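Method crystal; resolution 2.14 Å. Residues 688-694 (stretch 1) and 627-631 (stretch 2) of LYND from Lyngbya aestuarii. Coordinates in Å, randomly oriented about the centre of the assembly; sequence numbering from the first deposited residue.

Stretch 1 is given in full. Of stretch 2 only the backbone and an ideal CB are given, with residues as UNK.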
# COMPACT_ATOMS: atom_id res chain seq x y z
N ASP B 688 -32.23 -2.88 26.93
CA ASP B 688 -33.11 -1.72 26.84
C ASP B 688 -33.35 -1.31 25.38
O ASP B 688 -34.18 -0.45 25.10
CB ASP B 688 -32.52 -0.53 27.61
CG ASP B 688 -32.54 -0.75 29.12
OD1 ASP B 688 -33.56 -1.25 29.64
OD2 ASP B 688 -31.53 -0.41 29.79
N TYR B 689 -32.62 -1.94 24.46
CA TYR B 689 -32.72 -1.63 23.04
C TYR B 689 -33.20 -2.84 22.23
O TYR B 689 -32.43 -3.74 21.93
CB TYR B 689 -31.37 -1.15 22.53
CG TYR B 689 -30.83 0.02 23.32
CD1 TYR B 689 -31.20 1.33 23.03
CD2 TYR B 689 -29.95 -0.19 24.37
CE1 TYR B 689 -30.70 2.39 23.77
CE2 TYR B 689 -29.45 0.86 25.11
CZ TYR B 689 -29.83 2.14 24.81
OH TYR B 689 -29.32 3.18 25.56
N PRO B 690 -34.50 -2.86 21.88
CA PRO B 690 -35.04 -3.96 21.08
C PRO B 690 -34.34 -4.13 19.73
O PRO B 690 -33.98 -3.15 19.09
CB PRO B 690 -36.50 -3.56 20.87
CG PRO B 690 -36.82 -2.72 22.06
CD PRO B 690 -35.56 -1.97 22.39
N LYS B 691 -34.17 -5.38 19.32
CA LYS B 691 -33.50 -5.72 18.07
C LYS B 691 -34.46 -5.57 16.90
O LYS B 691 -35.48 -6.26 16.84
CB LYS B 691 -32.96 -7.14 18.17
CG LYS B 691 -32.21 -7.65 16.95
CD LYS B 691 -31.63 -9.03 17.22
CE LYS B 691 -30.80 -9.55 16.05
NZ LYS B 691 -30.23 -10.90 16.36
N ARG B 692 -34.14 -4.68 15.97
CA ARG B 692 -35.01 -4.40 14.83
C ARG B 692 -34.28 -4.36 13.48
O ARG B 692 -34.81 -3.82 12.50
CB ARG B 692 -35.74 -3.08 15.05
CG ARG B 692 -36.64 -3.09 16.27
CD ARG B 692 -37.67 -1.97 16.21
NE ARG B 692 -37.06 -0.65 16.35
CZ ARG B 692 -37.73 0.49 16.27
NH1 ARG B 692 -39.04 0.49 16.04
NH2 ARG B 692 -37.09 1.65 16.40
N TRP B 693 -33.09 -4.95 13.42
CA TRP B 693 -32.33 -5.03 12.18
C TRP B 693 -32.31 -6.47 11.67
O TRP B 693 -32.31 -7.41 12.46
CB TRP B 693 -30.89 -4.54 12.38
CG TRP B 693 -30.05 -5.46 13.21
CD1 TRP B 693 -29.32 -6.53 12.77
CD2 TRP B 693 -29.86 -5.40 14.63
NE1 TRP B 693 -28.69 -7.13 13.83
CE2 TRP B 693 -29.00 -6.46 14.98
CE3 TRP B 693 -30.33 -4.55 15.64
CZ2 TRP B 693 -28.60 -6.69 16.29
CZ3 TRP B 693 -29.93 -4.78 16.94
CH2 TRP B 693 -29.08 -5.84 17.26
N SER B 694 -32.30 -6.62 10.35
CA SER B 694 -32.28 -7.92 9.70
C SER B 694 -30.88 -8.23 9.19
O SER B 694 -29.91 -7.66 9.68
CB SER B 694 -33.27 -7.95 8.54
OG SER B 694 -32.79 -7.18 7.46
N UNK B 627 -27.68 3.82 15.02
CA UNK B 627 -27.75 2.62 14.21
C UNK B 627 -28.86 1.75 14.76
O UNK B 627 -29.27 1.94 15.91
CB UNK B 627 -26.41 1.87 14.19
N UNK B 628 -29.38 0.81 13.97
CA UNK B 628 -30.40 -0.09 14.47
C UNK B 628 -29.79 -0.97 15.57
O UNK B 628 -30.44 -1.31 16.55
CB UNK B 628 -30.98 -0.94 13.34
N UNK B 629 -28.52 -1.30 15.39
CA UNK B 629 -27.76 -2.09 16.35
C UNK B 629 -27.06 -1.16 17.33
O UNK B 629 -26.16 -0.43 16.94
CB UNK B 629 -26.75 -2.99 15.64
N UNK B 630 -27.47 -1.19 18.62
CA UNK B 630 -26.93 -0.22 19.58
C UNK B 630 -25.44 -0.40 19.79
O UNK B 630 -24.76 0.57 20.13
CB UNK B 630 -27.65 -0.34 20.92
N UNK B 631 -24.95 -1.63 19.61
CA UNK B 631 -23.53 -1.90 19.70
C UNK B 631 -22.77 -1.07 18.68
O UNK B 631 -21.75 -0.45 19.01
CB UNK B 631 -23.25 -3.39 19.50

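Position 627 has an extended backbone, with phi/psi of -166/160, and its CA-to-CB bond points sideways to stretch 1. The ideal CB finds nothing of that stretch within 5.5 Å, so the contact sets almost no terms here and many residues would pass. The deposited residue is His627, whose work is local: its ND1 accepts a hydrogen bond from the backbone N of position 629 at 3.1 Å, a brace across the turn.

Position 628 is a different case. Its CA-to-CB bond points toward stretch 1, and the ideal CB lies 3.7 Å from Trp693 CB and 4.8 Å from Arg692 C. With phi/psi of -65/-35 the backbone suits nearly any L-residue, but the neighbourhood narrows the choice: what stretch 1 offers close by is carbon and backbone, with no charged group directly ahead of the CB. Leucine, isoleucine, valine or methionine would all be reasonable. Leucine is found. Leu628 packs its CB 3.7 Å from Trp693 CB, and its CD1 comes within 3.9 Å of Arg692 O, so the side chain lies along the backbone leading into the tryptophan. The main chain of this position matters too, whatever the side chain. Leu628 O sits 3.4 Å from Trp693 CE3, and it also accepts from a water at 2.6 Å; the same water donates to Pro690 O at 2.5 Å. No direct hydrogen bond joins the two stretches, so this water supplies a polar link between two carbonyls that could not bond to each other.

At position 629 the CA-to-CB bond runs sideways, yet the ideal CB is 3.9 Å from Trp693 CZ3, and the CA itself lies over one face of the indole. A CB carrying hydrogens is therefore useful for packing on the ring, while the rest of the side chain may serve another purpose. The backbone turns helical at the next position, which makes this an N-cap and favours aspartate, asparagine, serine or threonine. Aspartate is found. Its CB stands 3.8 Å from the centroid of the six-membered ring of Trp693, 8° off the normal, a CH-pi contact over the face. With chi1 at -173° (t), Asp629 OD1 accepts from the backbone N of position 631 at 3.0 Å, capping the helix. One short side chain thus meets both demands.

Position 630 opens the helix at -64/-28, with its CA-to-CB bond toward stretch 1 and the ideal CB 4.0 Å from Tyr689 CG. A compact apolar residue would suit the space beside Tyr689: alanine, valine or proline, the last being well suited to the first turn of a helix, where its missing N-H costs little. Proline it is. Pro630 CG touches Tyr689 CB at 3.8 Å and its CD reaches Trp693 CZ3 at 3.8 Å, so a single ring contacts both aromatic residues.

Position 631 is helical; its CA-to-CB bond points sideways and the ideal CB has nothing of stretch 1 within 5.5 Å, so stretch 1 leaves it free. It holds Thr631, whose backbone N gives the capping bond.

Stretch 2 (627-631) HLDPT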
# COMPACT_ATOMS: atom_id res chain seq x y z
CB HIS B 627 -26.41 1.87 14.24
CG HIS B 627 -26.21 0.94 13.09
ND1 HIS B 627 -26.51 -0.40 13.16
CD2 HIS B 627 -25.74 1.16 11.84
CE1 HIS B 627 -26.23 -0.98 12.00
NE2 HIS B 627 -25.76 -0.05 11.18
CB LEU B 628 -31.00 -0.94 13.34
CG LEU B 628 -31.97 -0.20 12.40
CD1 LEU B 628 -32.39 -1.09 11.24
CD2 LEU B 628 -33.21 0.29 13.14
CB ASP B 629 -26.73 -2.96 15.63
CG ASP B 629 -26.02 -3.94 16.56
OD1 ASP B 629 -26.07 -3.76 17.79
OD2 ASP B 629 -25.41 -4.90 16.04
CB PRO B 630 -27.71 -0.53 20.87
CG PRO B 630 -28.14 -1.95 20.72
CD PRO B 630 -28.39 -2.14 19.26
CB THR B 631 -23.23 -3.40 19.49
OG1 THR B 631 -23.85 -4.17 20.53
CG2 THR B 631 -21.75 -3.67 19.51
O HOH W 1 -32.89 -1.78 17.24
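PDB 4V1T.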